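Local coordinates for protein 3-oxo-tetronate kinase (Haemophilus influenzae, PDB 1YZY) that catalyses the ATP-dependent phosphorylation of 3-oxo-tetronate to 3-oxo-tetronate 4-phosphate, as a member of the four-carbon acid sugar kinase family, at residues A[32-37]-A[68-72]; A[2-6]-A[41-45]; A[250-254]-A[335-339]. The contacts are given in a common frame with arbitrary orientation. Residues are numbered along the deposited sequence.

Contact 1 (A[32-37]-A[68-72]); sequences VPTQSL and WLKEN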
ATOM      1  N   VAL A  32      10.714  -9.499   0.277  1.00 21.20           N
ATOM      2  CA  VAL A  32      11.164 -10.226   1.469  1.00 23.57           C
ATOM      3  C   VAL A  32      12.544  -9.714   1.893  1.00 22.02           C
ATOM      4  O   VAL A  32      13.490  -9.744   1.106  1.00 25.13           O
ATOM      5  CB  VAL A  32      11.248 -11.751   1.226  1.00 23.47           C
ATOM      6  CG1 VAL A  32      11.670 -12.472   2.508  1.00  9.94           C
ATOM      7  CG2 VAL A  32       9.914 -12.275   0.745  1.00 29.19           C
ATOM      8  N   PRO A  33      12.663  -9.215   3.138  1.00 28.19           N
ATOM      9  CA  PRO A  33      13.912  -8.681   3.696  1.00 27.60           C
ATOM     10  C   PRO A  33      14.997  -9.728   3.928  1.00 28.84           C
ATOM     11  O   PRO A  33      14.694 -10.881   4.238  1.00 26.51           O
ATOM     12  CB  PRO A  33      13.454  -8.069   5.023  1.00 26.77           C
ATOM     13  CG  PRO A  33      12.004  -7.741   4.766  1.00 25.59           C
ATOM     14  CD  PRO A  33      11.538  -8.957   4.053  1.00 25.43           C
ATOM     15  N   THR A  34      16.254  -9.326   3.752  1.00 32.60           N
ATOM     16  CA  THR A  34      17.390 -10.225   3.965  1.00 33.73           C
ATOM     17  C   THR A  34      18.028 -10.022   5.343  1.00 35.17           C
ATOM     18  O   THR A  34      18.874 -10.812   5.767  1.00 34.34           O
ATOM     19  CB  THR A  34      18.465 -10.091   2.854  1.00 35.78           C
ATOM     20  OG1 THR A  34      18.881  -8.723   2.726  1.00 40.13           O
ATOM     21  CG2 THR A  34      17.912 -10.581   1.520  1.00 39.49           C
ATOM     22  N   GLN A  35      17.596  -8.971   6.038  1.00 36.25           N
ATOM     23  CA  GLN A  35      18.080  -8.648   7.381  1.00 35.83           C
ATOM     24  C   GLN A  35      16.894  -8.544   8.353  1.00 35.04           C
ATOM     25  O   GLN A  35      15.818  -8.061   7.992  1.00 33.06           O
ATOM     26  CB  GLN A  35      18.855  -7.317   7.383  1.00 41.23           C
ATOM     27  CG  GLN A  35      20.171  -7.311   6.599  1.00 53.04           C
ATOM     28  CD  GLN A  35      21.246  -8.203   7.214  1.00 60.91           C
ATOM     29  OE1 GLN A  35      21.936  -8.941   6.506  1.00 61.71           O
ATOM     30  NE2 GLN A  35      21.412  -8.117   8.533  1.00 64.21           N
ATOM     31  N   SER A  36      17.123  -8.958   9.595  1.00 33.12           N
ATOM     32  CA  SER A  36      16.110  -8.924  10.642  1.00 32.86           C
ATOM     33  C   SER A  36      15.596  -7.511  10.920  1.00 31.27           C
ATOM     34  O   SER A  36      16.273  -6.521  10.622  1.00 29.67           O
ATOM     35  CB  SER A  36      16.685  -9.504  11.936  1.00 35.20           C
ATOM     36  OG  SER A  36      17.231 -10.799  11.736  1.00 42.25           O
ATOM     37  N   LEU A  37      14.391  -7.427  11.486  1.00 35.04           N
ATOM     38  CA  LEU A  37      13.781  -6.150  11.839  1.00 40.05           C
ATOM     39  C   LEU A  37      14.117  -5.873  13.296  1.00 45.16           C
ATOM     40  O   LEU A  37      13.577  -6.510  14.200  1.00 51.28           O
ATOM     41  CB  LEU A  37      12.265  -6.196  11.657  1.00 35.40           C
ATOM     42  CG  LEU A  37      11.560  -4.850  11.825  1.00 28.40           C
ATOM     43  CD1 LEU A  37      12.093  -3.871  10.807  1.00 33.07           C
ATOM     44  CD2 LEU A  37      10.069  -5.017  11.653  1.00 34.09           C
ATOM     45  N   TRP A  68      10.053 -15.192   7.117  1.00 26.23           N
ATOM     46  CA  TRP A  68      10.668 -13.989   7.664  1.00 24.54           C
ATOM     47  C   TRP A  68       9.762 -13.403   8.750  1.00 22.99           C
ATOM     48  O   TRP A  68      10.208 -13.158   9.870  1.00 21.69           O
ATOM     49  CB  TRP A  68      10.916 -12.951   6.568  1.00 28.53           C
ATOM     50  CG  TRP A  68      11.700 -11.780   7.073  1.00 27.54           C
ATOM     51  CD1 TRP A  68      13.053 -11.686   7.167  1.00 26.50           C
ATOM     52  CD2 TRP A  68      11.174 -10.560   7.608  1.00 29.36           C
ATOM     53  NE1 TRP A  68      13.409 -10.490   7.732  1.00 34.20           N
ATOM     54  CE2 TRP A  68      12.276  -9.776   8.014  1.00 30.85           C
ATOM     55  CE3 TRP A  68       9.879 -10.054   7.789  1.00 30.63           C
ATOM     56  CZ2 TRP A  68      12.125  -8.511   8.592  1.00 28.69           C
ATOM     57  CZ3 TRP A  68       9.728  -8.798   8.363  1.00 30.06           C
ATOM     58  CH2 TRP A  68      10.848  -8.040   8.757  1.00 37.96           C
ATOM     59  N   LEU A  69       8.504 -13.143   8.403  1.00 21.09           N
ATOM     60  CA  LEU A  69       7.542 -12.610   9.366  1.00 20.51           C
ATOM     61  C   LEU A  69       7.548 -13.468  10.638  1.00 14.50           C
ATOM     62  O   LEU A  69       7.502 -12.942  11.752  1.00 19.50           O
ATOM     63  CB  LEU A  69       6.136 -12.560   8.747  1.00 17.80           C
ATOM     64  CG  LEU A  69       5.927 -11.506   7.649  1.00 20.06           C
ATOM     65  CD1 LEU A  69       4.752 -11.895   6.778  1.00 12.37           C
ATOM     66  CD2 LEU A  69       5.735 -10.103   8.227  1.00 12.26           C
ATOM     67  N   LYS A  70       7.631 -14.783  10.464  1.00 20.58           N
ATOM     68  CA  LYS A  70       7.674 -15.725  11.576  1.00 21.48           C
ATOM     69  C   LYS A  70       8.944 -15.517  12.404  1.00 25.55           C
ATOM     70  O   LYS A  70       8.889 -15.450  13.636  1.00 24.41           O
ATOM     71  CB  LYS A  70       7.647 -17.167  11.050  1.00 20.67           C
ATOM     72  CG  LYS A  70       7.632 -18.226  12.144  1.00 24.20           C
ATOM     73  CD  LYS A  70       7.994 -19.598  11.605  1.00 27.83           C
ATOM     74  CE  LYS A  70       7.716 -20.698  12.624  1.00 37.14           C
ATOM     75  NZ  LYS A  70       8.378 -20.456  13.929  1.00 42.95           N
ATOM     76  N   GLU A  71      10.091 -15.478  11.726  1.00 26.76           N
ATOM     77  CA  GLU A  71      11.373 -15.281  12.395  1.00 31.77           C
ATOM     78  C   GLU A  71      11.415 -13.948  13.123  1.00 32.56           C
ATOM     79  O   GLU A  71      12.136 -13.797  14.114  1.00 30.50           O
ATOM     80  CB  GLU A  71      12.534 -15.347  11.397  1.00 35.15           C
ATOM     81  CG  GLU A  71      12.844 -16.749  10.866  1.00 43.97           C
ATOM     82  CD  GLU A  71      13.979 -16.775   9.844  1.00 49.66           C
ATOM     83  OE1 GLU A  71      14.750 -17.758   9.839  1.00 55.80           O
ATOM     84  OE2 GLU A  71      14.094 -15.825   9.038  1.00 52.09           O
ATOM     85  N   ASN A  72      10.632 -12.989  12.645  1.00 26.98           N
ATOM     86  CA  ASN A  72      10.607 -11.673  13.259  1.00 24.58           C
ATOM     87  C   ASN A  72       9.465 -11.369  14.231  1.00 25.91           C
ATOM     88  O   ASN A  72       9.069 -10.212  14.396  1.00 25.34           O
ATOM     89  CB  ASN A  72      10.778 -10.588  12.196  1.00 24.53           C
ATOM     90  CG  ASN A  72      12.242 -10.409  11.796  1.00 28.82           C
ATOM     91  OD1 ASN A  72      12.990  -9.685  12.454  1.00 26.75           O
ATOM     92  ND2 ASN A  72      12.670 -11.118  10.754  1.00 19.68           N
TER
HETATM   93  O   HOH W   1      14.974 -12.552  10.036  1.00 26.84           O

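Contact 2 (A[2-6]-A[41-45]); sequences LGVIA and VDAIV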
ATOM      1  N   LEU A   2       1.310  -9.488  14.163  1.00 17.12           N
ATOM      2  CA  LEU A   2       0.512  -9.681  12.909  1.00 18.63           C
ATOM      3  C   LEU A   2       1.362  -9.537  11.655  1.00 20.35           C
ATOM      4  O   LEU A   2       1.927  -8.476  11.402  1.00 19.45           O
ATOM      5  CB  LEU A   2      -0.652  -8.682  12.831  1.00 18.43           C
ATOM      6  CG  LEU A   2      -1.548  -8.733  11.574  1.00 29.26           C
ATOM      7  CD1 LEU A   2      -2.407  -9.997  11.549  1.00 23.57           C
ATOM      8  CD2 LEU A   2      -2.450  -7.515  11.524  1.00 29.92           C
ATOM      9  N   GLY A   3       1.428 -10.604  10.864  1.00 20.93           N
ATOM     10  CA  GLY A   3       2.198 -10.571   9.638  1.00 14.55           C
ATOM     11  C   GLY A   3       1.307 -10.583   8.416  1.00 20.13           C
ATOM     12  O   GLY A   3       0.565 -11.529   8.200  1.00 17.44           O
ATOM     13  N   VAL A   4       1.367  -9.530   7.614  1.00 15.24           N
ATOM     14  CA  VAL A   4       0.556  -9.453   6.413  1.00 14.81           C
ATOM     15  C   VAL A   4       1.418  -9.756   5.198  1.00 19.70           C
ATOM     16  O   VAL A   4       2.552  -9.286   5.103  1.00 17.64           O
ATOM     17  CB  VAL A   4      -0.050  -8.051   6.250  1.00 17.47           C
ATOM     18  CG1 VAL A   4      -0.928  -7.990   5.000  1.00  9.67           C
ATOM     19  CG2 VAL A   4      -0.842  -7.663   7.515  1.00 10.60           C
ATOM     20  N   ILE A   5       0.894 -10.580   4.298  1.00 18.67           N
ATOM     21  CA  ILE A   5       1.589 -10.937   3.071  1.00 17.90           C
ATOM     22  C   ILE A   5       0.718 -10.450   1.933  1.00 13.74           C
ATOM     23  O   ILE A   5      -0.278 -11.084   1.597  1.00 18.58           O
ATOM     24  CB  ILE A   5       1.785 -12.450   2.952  1.00 23.33           C
ATOM     25  CG1 ILE A   5       2.647 -12.952   4.108  1.00 25.18           C
ATOM     26  CG2 ILE A   5       2.449 -12.790   1.617  1.00 20.40           C
ATOM     27  CD1 ILE A   5       2.786 -14.447   4.165  1.00 21.80           C
ATOM     28  N   ALA A   6       1.082  -9.310   1.358  1.00 15.67           N
ATOM     29  CA  ALA A   6       0.312  -8.717   0.273  1.00 15.19           C
ATOM     30  C   ALA A   6       0.809  -9.085  -1.127  1.00 17.47           C
ATOM     31  O   ALA A   6       2.015  -9.108  -1.378  1.00 15.40           O
ATOM     32  CB  ALA A   6       0.276  -7.225   0.447  1.00 10.98           C
ATOM     33  N   VAL A  41       7.162  -3.789  16.399  1.00 29.89           N
ATOM     34  CA  VAL A  41       5.891  -3.203  15.954  1.00 28.57           C
ATOM     35  C   VAL A  41       4.735  -4.192  16.110  1.00 24.90           C
ATOM     36  O   VAL A  41       4.954  -5.369  16.403  1.00 20.45           O
ATOM     37  CB  VAL A  41       5.943  -2.719  14.480  1.00 26.16           C
ATOM     38  CG1 VAL A  41       6.910  -1.552  14.345  1.00 24.87           C
ATOM     39  CG2 VAL A  41       6.325  -3.862  13.554  1.00 19.35           C
ATOM     40  N   ASP A  42       3.511  -3.703  15.919  1.00 20.65           N
ATOM     41  CA  ASP A  42       2.306  -4.515  16.044  1.00 21.05           C
ATOM     42  C   ASP A  42       2.000  -5.306  14.781  1.00 19.51           C
ATOM     43  O   ASP A  42       1.406  -6.383  14.849  1.00 18.56           O
ATOM     44  CB  ASP A  42       1.092  -3.634  16.362  1.00 17.61           C
ATOM     45  CG  ASP A  42       1.240  -2.864  17.649  1.00 21.95           C
ATOM     46  OD1 ASP A  42       1.789  -3.418  18.628  1.00 27.18           O
ATOM     47  OD2 ASP A  42       0.788  -1.699  17.681  1.00 17.98           O
ATOM     48  N   ALA A  43       2.358  -4.744  13.631  1.00 17.75           N
ATOM     49  CA  ALA A  43       2.108  -5.387  12.345  1.00 17.53           C
ATOM     50  C   ALA A  43       3.216  -5.136  11.317  1.00 15.48           C
ATOM     51  O   ALA A  43       3.804  -4.056  11.266  1.00 14.77           O
ATOM     52  CB  ALA A  43       0.756  -4.915  11.782  1.00 16.48           C
ATOM     53  N   ILE A  44       3.520  -6.154  10.524  1.00 16.42           N
ATOM     54  CA  ILE A  44       4.517  -6.021   9.478  1.00 15.75           C
ATOM     55  C   ILE A  44       3.871  -6.510   8.197  1.00 16.58           C
ATOM     56  O   ILE A  44       3.355  -7.620   8.150  1.00 14.71           O
ATOM     57  CB  ILE A  44       5.773  -6.869   9.746  1.00 19.96           C
ATOM     58  CG1 ILE A  44       6.390  -6.501  11.097  1.00 19.57           C
ATOM     59  CG2 ILE A  44       6.798  -6.641   8.635  1.00 14.41           C
ATOM     60  CD1 ILE A  44       7.503  -7.431  11.534  1.00 16.92           C
ATOM     61  N   VAL A  45       3.851  -5.654   7.182  1.00  9.97           N
ATOM     62  CA  VAL A  45       3.283  -5.983   5.886  1.00  9.49           C
ATOM     63  C   VAL A  45       4.399  -6.180   4.848  1.00 14.05           C
ATOM     64  O   VAL A  45       5.243  -5.306   4.678  1.00 18.73           O
ATOM     65  CB  VAL A  45       2.381  -4.833   5.373  1.00  8.83           C
ATOM     66  CG1 VAL A  45       1.738  -5.216   4.052  1.00  9.38           C
ATOM     67  CG2 VAL A  45       1.319  -4.479   6.395  1.00  7.50           C
TER

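Contact 3 (A[250-254]-A[335-339]); sequences VLSGS and FAKLA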
ATOM      1  N   VAL A 250      11.466  19.407  -0.831  1.00 18.71           N
ATOM      2  CA  VAL A 250      10.371  18.968  -1.685  1.00 20.56           C
ATOM      3  C   VAL A 250      10.938  18.753  -3.082  1.00 17.77           C
ATOM      4  O   VAL A 250      11.556  19.656  -3.651  1.00 16.03           O
ATOM      5  CB  VAL A 250       9.236  20.044  -1.766  1.00 22.02           C
ATOM      6  CG1 VAL A 250       8.182  19.639  -2.779  1.00 17.59           C
ATOM      7  CG2 VAL A 250       8.590  20.249  -0.405  1.00 14.69           C
ATOM      8  N   LEU A 251      10.762  17.547  -3.612  1.00 19.73           N
ATOM      9  CA  LEU A 251      11.237  17.205  -4.951  1.00 18.51           C
ATOM     10  C   LEU A 251      10.023  16.762  -5.777  1.00 22.60           C
ATOM     11  O   LEU A 251       9.546  15.639  -5.639  1.00 24.94           O
ATOM     12  CB  LEU A 251      12.304  16.103  -4.863  1.00 20.93           C
ATOM     13  CG  LEU A 251      13.532  16.419  -3.982  1.00 19.97           C
ATOM     14  CD1 LEU A 251      14.374  15.197  -3.763  1.00 18.48           C
ATOM     15  CD2 LEU A 251      14.369  17.537  -4.579  1.00 15.58           C
ATOM     16  N   SER A 252       9.545  17.658  -6.638  1.00 24.45           N
ATOM     17  CA  SER A 252       8.359  17.437  -7.473  1.00 24.42           C
ATOM     18  C   SER A 252       8.647  17.177  -8.951  1.00 22.61           C
ATOM     19  O   SER A 252       9.198  18.030  -9.639  1.00 20.89           O
ATOM     20  CB  SER A 252       7.458  18.670  -7.366  1.00 24.73           C
ATOM     21  OG  SER A 252       6.110  18.369  -7.664  1.00 24.98           O
ATOM     22  N   GLY A 253       8.230  16.019  -9.451  1.00 24.48           N
ATOM     23  CA  GLY A 253       8.461  15.702 -10.849  1.00 28.81           C
ATOM     24  C   GLY A 253       7.227  15.418 -11.691  1.00 30.14           C
ATOM     25  O   GLY A 253       7.313  15.398 -12.922  1.00 35.69           O
ATOM     26  N   SER A 254       6.090  15.175 -11.043  1.00 31.92           N
ATOM     27  CA  SER A 254       4.839  14.868 -11.739  1.00 34.47           C
ATOM     28  C   SER A 254       4.237  16.043 -12.495  1.00 33.76           C
ATOM     29  O   SER A 254       4.277  17.174 -12.036  1.00 34.44           O
ATOM     30  CB  SER A 254       3.796  14.324 -10.753  1.00 33.34           C
ATOM     31  OG  SER A 254       2.659  13.800 -11.430  1.00 33.35           O
ATOM     32  N   PHE A 335      17.192  14.113  -9.657  1.00 25.58           N
ATOM     33  CA  PHE A 335      16.563  14.032  -8.340  1.00 23.07           C
ATOM     34  C   PHE A 335      17.283  12.997  -7.484  1.00 21.19           C
ATOM     35  O   PHE A 335      17.526  13.210  -6.301  1.00 29.36           O
ATOM     36  CB  PHE A 335      15.084  13.644  -8.458  1.00 25.56           C
ATOM     37  CG  PHE A 335      14.167  14.790  -8.784  1.00 25.08           C
ATOM     38  CD1 PHE A 335      14.135  15.927  -7.981  1.00 16.56           C
ATOM     39  CD2 PHE A 335      13.302  14.714  -9.873  1.00 23.63           C
ATOM     40  CE1 PHE A 335      13.249  16.968  -8.253  1.00 19.58           C
ATOM     41  CE2 PHE A 335      12.415  15.750 -10.155  1.00 20.48           C
ATOM     42  CZ  PHE A 335      12.388  16.881  -9.340  1.00 14.60           C
ATOM     43  N   ALA A 336      17.602  11.864  -8.089  1.00 22.71           N
ATOM     44  CA  ALA A 336      18.282  10.788  -7.397  1.00 21.72           C
ATOM     45  C   ALA A 336      19.644  11.209  -6.873  1.00 24.07           C
ATOM     46  O   ALA A 336      19.984  10.925  -5.722  1.00 24.36           O
ATOM     47  CB  ALA A 336      18.431   9.594  -8.318  1.00 19.92           C
ATOM     48  N   LYS A 337      20.444  11.843  -7.720  1.00 17.42           N
ATOM     49  CA  LYS A 337      21.770  12.267  -7.289  1.00 20.39           C
ATOM     50  C   LYS A 337      21.742  13.438  -6.306  1.00 22.15           C
ATOM     51  O   LYS A 337      22.637  13.565  -5.459  1.00 21.37           O
ATOM     52  CB  LYS A 337      22.668  12.550  -8.497  1.00 29.05           C
ATOM     53  CG  LYS A 337      23.194  11.276  -9.143  1.00 28.94           C
ATOM     54  CD  LYS A 337      24.054  11.556 -10.364  1.00 45.19           C
ATOM     55  CE  LYS A 337      24.479  10.251 -11.037  1.00 47.22           C
ATOM     56  NZ  LYS A 337      25.132  10.461 -12.362  1.00 48.91           N
ATOM     57  N   LEU A 338      20.708  14.273  -6.408  1.00 18.81           N
ATOM     58  CA  LEU A 338      20.551  15.404  -5.513  1.00 11.80           C
ATOM     59  C   LEU A 338      20.111  14.895  -4.154  1.00 14.23           C
ATOM     60  O   LEU A 338      20.635  15.317  -3.123  1.00 16.26           O
ATOM     61  CB  LEU A 338      19.512  16.374  -6.066  1.00  9.35           C
ATOM     62  CG  LEU A 338      19.102  17.598  -5.234  1.00 18.35           C
ATOM     63  CD1 LEU A 338      20.302  18.472  -4.895  1.00 11.47           C
ATOM     64  CD2 LEU A 338      18.063  18.399  -6.004  1.00 13.22           C
ATOM     65  N   ALA A 339      19.146  13.979  -4.154  1.00 15.77           N
ATOM     66  CA  ALA A 339      18.623  13.409  -2.918  1.00 18.04           C
ATOM     67  C   ALA A 339      19.707  12.697  -2.133  1.00 18.39           C
ATOM     68  O   ALA A 339      19.678  12.675  -0.902  1.00 23.24           O
ATOM     69  CB  ALA A 339      17.492  12.458  -3.217  1.00 13.57           C
TER

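Contact 1 (A[32-37]-A[68-72])
The last turn of helix 55-71 is held here against the loop that leads from strand 26-30 to strand 43-47. W68 makes the largest single contribution, with 122 Å² of its surface covered by the loop (304 Å² summed over both sides). P33 lies over one face of its indole, with CG 3.9 Å from the centroid of the six-membered ring and only 13° off the ring normal, which identifies a CH-pi contact. L37 packs obliquely, its CB 3.7 Å from W68 CH2, and V32 CG1 approaches W68 CB at 4.2 Å. At the ring edge, W68 NE1 gives a weak hydrogen bond to Q35 O (3.4 Å, 142°). The indole also touches I44 and I46 of strand 43-47, so it is packed between loop and sheet. One turn later N72, the first residue to leave helical phi/psi, keeps a backbone bond from its N to W68 O (2.8 Å). Its side chain turns to the loop and accepts a hydrogen bond at OD1 from L37 N (2.8 Å, 166°), while ND2 donates to a water at 2.8 Å that is weakly linked to S36 OG. Apolar packing on the indole is thus combined with backbone recognition: NE1 meets Q35 O weakly, and the short, nearly linear bond to N72 OD1 ties the loop at L37 N to the helix end.

Contact 2 (A[2-6]-A[41-45])
Parallel pairing of neighbouring strands, within the large mixed sheet of this alpha/beta protein, defines the contact: the axes of 3-6 and 43-45 approach to 4.7 Å at 16°. L2 starts the ladder. Its N donates to D42 O (3.2 Å), and its O accepts from I44 N (2.9 Å, 162°), while L2 CD2 meets A43 CB at 4.1 Å. G3 is bridged with I44, CA to CA 5.1 Å; its own backbone bonds run the other way, to Q76 and Y78, which places strand 3-6 between strands 43-47 and 77-80. V4 returns to the pair, with V4 N donating to I44 O (2.8 Å, 169°). I44 therefore bonds through both N and O to the residues flanking its bridge partner, the parallel pattern. On the face carrying V4 and V45, helix 9-20 packs through L19 and A12; the face of I44 is covered by W68 and L69 of helix 55-71. I5 likewise turns to that helix. The hydrophobic row ends at A6, whose CB lies 4.4 Å from V45 CG1.

Contact 3 (A[250-254]-A[335-339])
Strand 250-252 and helix 335-339 run almost exactly antiparallel, their axes 172° apart in direction and 10.6 Å apart at closest approach, the layered geometry of a helix packed on a sheet. L251 and F335 mark the register, with CA atoms 7.1 Å apart. L251 points to the helix and carries the strand side of the interface, with 87 Å² covered. It reaches three residues spaced along one side of the helix: L251 CB meets F335 CD1 at 3.6 Å, L251 CD2 meets L338 CD2 at 4.1 Å, and L251 CD1 meets A339 CB at 4.2 Å. The F335 ring extends past the strand end, where its CZ lies 3.4 Å from S252 O and its CE2 4.0 Å from G253 CA. A CB built at G253 would fall 3.4 Å from F335 CE2, a tight distance, so the glycine allows close passage of the ring. S252 turns its side chain away, and its OG bonds to T309. S254, just past the strand, and T357, at the start of helix 355-365, probably contribute to the ATP site, as in relatives; F335 also touches T357. Every close side-chain pair between strand and helix is apolar, and the segments share no hydrogen bonds. The contact therefore rests on hydrophobic packing in the nucleotide-binding C-terminal region, and the F335 ring carries it past the strand end to G253, next to S254 and T357 of the probable ATP site.

How the contacts relate
Contacts 1 and 2 form one continuous piece of the sugar-binding region, their centres 11 Å apart: L69 CD1 lies 3.6 Å from I5 CG1, W68 CZ3 3.6 Å from I44 CG2, and L37 CD2 3.5 Å from I44 CD1. Helix 55-71 follows strand 43-47 in the chain and packs on it. Contact 1 is the surface layer, mixing indole packing, side-chain bonding and water; contact 2 is buried and held by backbone bonds. Contact 3, also buried, stands in the nucleotide-binding region about 30 Å from both, between centres, and rests on apolar side-chain packing, with no hydrogen bond between its segments. Contacts 2 and 3 nevertheless reach the same mixed sheet, through strands 3-6 and 43-47 on one hand and 248-252 on the other.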